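Local coordinates for putative oxidoreductase FAD-binding subunit (Sulfolobus tokodaii, PDB 4ZOH), which binds flavin-adenine dinucleotide and is probably the FAD-carrying, electron-transfer subunit of a molybdopterin-containing dehydrogenase, at residues Ala17-Phe20 against Leu21-Gln25; Ala216-Lys220 against Gly221-Glu225. All blocks are in the same frame, centred on the assembly; numbering follows the deposited sequence.

Interaction 1. Residues Ala17-Phe20 against Leu21-Gln25; sequences ALEF and LEEHQ
Phe20 and His24 meet one helical turn apart through the settings of their first torsions: Phe20 carries CG anti to its own amide nitrogen (chi1 -165°), His24 turns CG back beside its nitrogen (chi1 -66°), and together these bring the rings face to face, the imidazole folded over the phenyl ring. The result is an offset stack, with centroids 3.9 Å apart and planes inclined by 20°. ND1 of His24 lies over the middle of the phenyl face, while Phe20 CZ sits nearer the rim of the imidazole. The same ND1 donates in its ring plane to Phe20 O at 3.1 Å, and the amide of His24, the first residue to leave helical geometry, reaches that oxygen at 2.9 Å through a more bent bond. Earlier in the helix, Leu21 N to Ala17 O, Glu22 N to Leu18 O and Glu23 N to Glu19 O are regular helical bonds. On another side the bent chains of Glu19 and Glu23 bring OE2 of Glu19 to 2.7 Å from OE2 of Glu23. Tyr49 joins the aromatic pair, meeting Phe20 edge-to-face. Two donors from one residue thus grip Phe20 O at the helix end, and the bond from ND1 fixes the imidazole's rotation and implies that this nitrogen carries a proton; the paired glutamates, being so close, probably share a proton, which would relieve their like charge.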
# COMPACT_ATOMS: atom_id res chain seq x y z
N ALA B 17 30.60 16.56 -28.99
CA ALA B 17 29.60 15.58 -29.53
C ALA B 17 30.16 14.84 -30.76
O ALA B 17 30.15 13.59 -30.80
CB ALA B 17 28.25 16.24 -29.84
N LEU B 18 30.68 15.62 -31.73
CA LEU B 18 31.23 15.07 -32.98
C LEU B 18 32.31 14.02 -32.72
O LEU B 18 32.27 12.93 -33.26
CB LEU B 18 31.71 16.21 -33.91
CG LEU B 18 30.55 17.12 -34.36
CD1 LEU B 18 30.97 18.55 -34.61
CD2 LEU B 18 29.83 16.53 -35.56
N GLU B 19 33.26 14.35 -31.84
CA GLU B 19 34.38 13.45 -31.54
C GLU B 19 33.92 12.11 -30.95
O GLU B 19 34.34 11.01 -31.40
CB GLU B 19 35.32 14.18 -30.58
CG GLU B 19 36.77 13.81 -30.75
CD GLU B 19 37.41 13.49 -29.42
OE1 GLU B 19 37.04 14.13 -28.41
OE2 GLU B 19 38.27 12.59 -29.39
N PHE B 20 33.02 12.20 -29.96
CA PHE B 20 32.47 10.97 -29.38
C PHE B 20 31.81 10.12 -30.44
O PHE B 20 32.03 8.90 -30.46
CB PHE B 20 31.49 11.21 -28.22
CG PHE B 20 31.24 9.96 -27.42
CD1 PHE B 20 31.92 9.74 -26.22
CD2 PHE B 20 30.36 8.95 -27.89
CE1 PHE B 20 31.70 8.58 -25.49
CE2 PHE B 20 30.14 7.79 -27.16
CZ PHE B 20 30.81 7.60 -25.96
N LEU B 21 31.04 10.76 -31.34
CA LEU B 21 30.38 10.03 -32.44
C LEU B 21 31.36 9.45 -33.46
O LEU B 21 31.12 8.33 -33.97
CB LEU B 21 29.35 10.91 -33.15
CG LEU B 21 28.13 11.16 -32.28
CD1 LEU B 21 27.36 12.39 -32.77
CD2 LEU B 21 27.28 9.90 -32.16
N GLU B 22 32.44 10.21 -33.76
CA GLU B 22 33.55 9.74 -34.62
C GLU B 22 34.03 8.42 -34.07
O GLU B 22 33.88 7.39 -34.73
CB GLU B 22 34.78 10.68 -34.61
CG GLU B 22 34.61 12.10 -35.11
CD GLU B 22 35.93 12.79 -35.32
OE1 GLU B 22 36.19 13.84 -34.66
OE2 GLU B 22 36.71 12.26 -36.14
N GLU B 23 34.56 8.47 -32.84
CA GLU B 23 35.17 7.33 -32.16
C GLU B 23 34.23 6.19 -31.77
O GLU B 23 34.68 5.06 -31.55
CB GLU B 23 35.94 7.82 -30.95
CG GLU B 23 37.28 8.40 -31.33
CD GLU B 23 37.60 9.67 -30.57
OE1 GLU B 23 37.51 9.65 -29.33
OE2 GLU B 23 37.92 10.69 -31.22
N HIS B 24 32.93 6.47 -31.67
CA HIS B 24 31.97 5.41 -31.33
C HIS B 24 30.92 5.23 -32.43
O HIS B 24 29.82 5.81 -32.41
CB HIS B 24 31.35 5.71 -29.99
CG HIS B 24 32.32 5.65 -28.87
ND1 HIS B 24 32.98 6.77 -28.39
CD2 HIS B 24 32.78 4.60 -28.16
CE1 HIS B 24 33.77 6.42 -27.40
NE2 HIS B 24 33.67 5.11 -27.23
N GLN B 25 31.30 4.43 -33.40
CA GLN B 25 30.59 4.23 -34.64
C GLN B 25 29.12 4.04 -34.41
O GLN B 25 28.33 4.45 -35.24
CB GLN B 25 31.16 2.98 -35.33
CG GLN B 25 32.60 3.15 -35.82
CD GLN B 25 32.70 3.90 -37.15
OE1 GLN B 25 31.83 3.76 -38.00
NE2 GLN B 25 33.75 4.68 -37.33

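Interaction 2. Residues Ala216-Lys220 against Gly221-Glu225; sequences AVRAK and GAEEE
Between Arg218, at the end of strand 217-218, and Glu223, in the first turn of helix 220-226, the chain swings through an inverse gamma turn centred on Ala219, which also occupies the N-cap position. Ala219 O accepts from Glu223 N at 2.9 Å and, weakly, from Ala222 N, while Glu224 N bonds to Lys220 O. The methyl groups of Ala219 and Ala222 touch lightly on the side facing strand 201-210 and helix 233-243. Glu223, extended beyond CG, reaches back across the turn at about a right angle to Arg218. In this salt bridge its OE2 uses the syn lone pair to accept from Arg218 NE at 2.9 Å, a nearly straight bond (172°) lying in the guanidinium plane; Arg218 NH2 to Glu223 OE1 is a weak second link. Lys220 curls round through successive bends, bringing NZ over one face of the guanidinium, toward its rim, and 3.4 Å from Glu223 OE1, a second salt bridge that completes an Arg218-Glu223-Lys220 network. Beyond the turn, Ile207 N also donates to Glu223 OE2, and Asp127 pairs with Arg218 NH1. A buried carboxylate therefore has two cationic partners and a backbone amide, which would favour its ionised form and ties the helix start to the strand before it.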
# COMPACT_ATOMS: atom_id res chain seq x y z
N ALA B 216 11.25 10.80 -51.09
CA ALA B 216 10.35 11.81 -51.69
C ALA B 216 10.77 12.08 -53.15
O ALA B 216 11.95 12.08 -53.42
CB ALA B 216 10.39 13.12 -50.91
N VAL B 217 9.81 12.30 -54.05
CA VAL B 217 10.10 12.69 -55.45
C VAL B 217 9.34 13.92 -55.92
O VAL B 217 8.30 14.29 -55.35
CB VAL B 217 9.87 11.55 -56.47
CG1 VAL B 217 10.81 10.38 -56.15
CG2 VAL B 217 8.43 11.08 -56.46
N ARG B 218 9.85 14.54 -56.98
CA ARG B 218 9.15 15.61 -57.68
C ARG B 218 8.08 15.04 -58.60
O ARG B 218 8.33 14.07 -59.24
CB ARG B 218 10.17 16.42 -58.46
CG ARG B 218 11.02 17.31 -57.57
CD ARG B 218 10.18 18.40 -56.92
NE ARG B 218 10.01 19.51 -57.83
CZ ARG B 218 10.92 20.46 -58.01
NH1 ARG B 218 12.06 20.47 -57.31
NH2 ARG B 218 10.69 21.40 -58.87
N ALA B 219 6.87 15.60 -58.68
CA ALA B 219 5.91 15.04 -59.62
C ALA B 219 6.16 15.71 -61.00
O ALA B 219 5.38 16.58 -61.46
CB ALA B 219 4.49 15.23 -59.12
N LYS B 220 7.28 15.30 -61.62
CA LYS B 220 7.85 15.84 -62.87
C LYS B 220 6.82 16.05 -64.00
O LYS B 220 6.80 17.09 -64.68
CB LYS B 220 9.02 14.94 -63.34
CG LYS B 220 10.33 15.03 -62.55
CD LYS B 220 11.19 16.25 -62.88
CE LYS B 220 10.73 17.58 -62.21
NZ LYS B 220 11.60 18.12 -61.11
N GLY B 221 5.94 15.07 -64.15
CA GLY B 221 4.92 15.09 -65.19
C GLY B 221 3.82 16.08 -64.88
O GLY B 221 3.25 16.72 -65.80
N ALA B 222 3.50 16.22 -63.60
CA ALA B 222 2.48 17.19 -63.23
C ALA B 222 3.06 18.59 -63.42
O ALA B 222 2.36 19.54 -63.87
CB ALA B 222 1.98 16.96 -61.81
N GLU B 223 4.34 18.70 -63.14
CA GLU B 223 5.07 19.95 -63.36
C GLU B 223 5.13 20.44 -64.82
O GLU B 223 4.70 21.57 -65.11
CB GLU B 223 6.45 19.89 -62.71
CG GLU B 223 6.34 20.07 -61.22
CD GLU B 223 7.63 19.74 -60.51
OE1 GLU B 223 8.71 19.86 -61.14
OE2 GLU B 223 7.55 19.40 -59.30
N GLU B 224 5.69 19.60 -65.70
CA GLU B 224 5.57 19.76 -67.17
C GLU B 224 4.19 20.25 -67.62
O GLU B 224 4.08 21.25 -68.26
CB GLU B 224 5.77 18.41 -67.80
CG GLU B 224 7.14 18.17 -68.37
CD GLU B 224 7.08 16.92 -69.20
OE1 GLU B 224 6.19 16.84 -70.07
OE2 GLU B 224 7.86 15.99 -68.95
N GLU B 225 3.14 19.58 -67.20
CA GLU B 225 1.78 19.98 -67.56
C GLU B 225 1.35 21.40 -67.14
O GLU B 225 0.45 21.97 -67.73
CB GLU B 225 0.82 18.97 -66.99
CG GLU B 225 -0.15 18.36 -67.97
CD GLU B 225 0.38 18.36 -69.41
OE1 GLU B 225 1.32 17.55 -69.77
OE2 GLU B 225 -0.19 19.22 -70.11

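In the fold
Both contacts are local, each joining residues three to five positions apart, and interaction 1 precedes interaction 2 along the chain. Their centres are 40 Å apart, on opposite sides of the chain's centre, and their nearest atoms are about 24 Å apart. Residues 17-25 run through the last turns of helix 14-23 and just past its end, in the FAD-binding part, beside strand 49-52, with the side chain of Leu21 about 7 Å from the bound cofactor. Residues 216-225 lead from the edge strand of a four-stranded antiparallel sheet into helix 220-226, in the part related to the C-terminal domain of CO dehydrogenase flavoproteins. As a pair they illustrate one principle, short-range bonding at a helix terminus, applied to a C-terminal end and an N-terminal end.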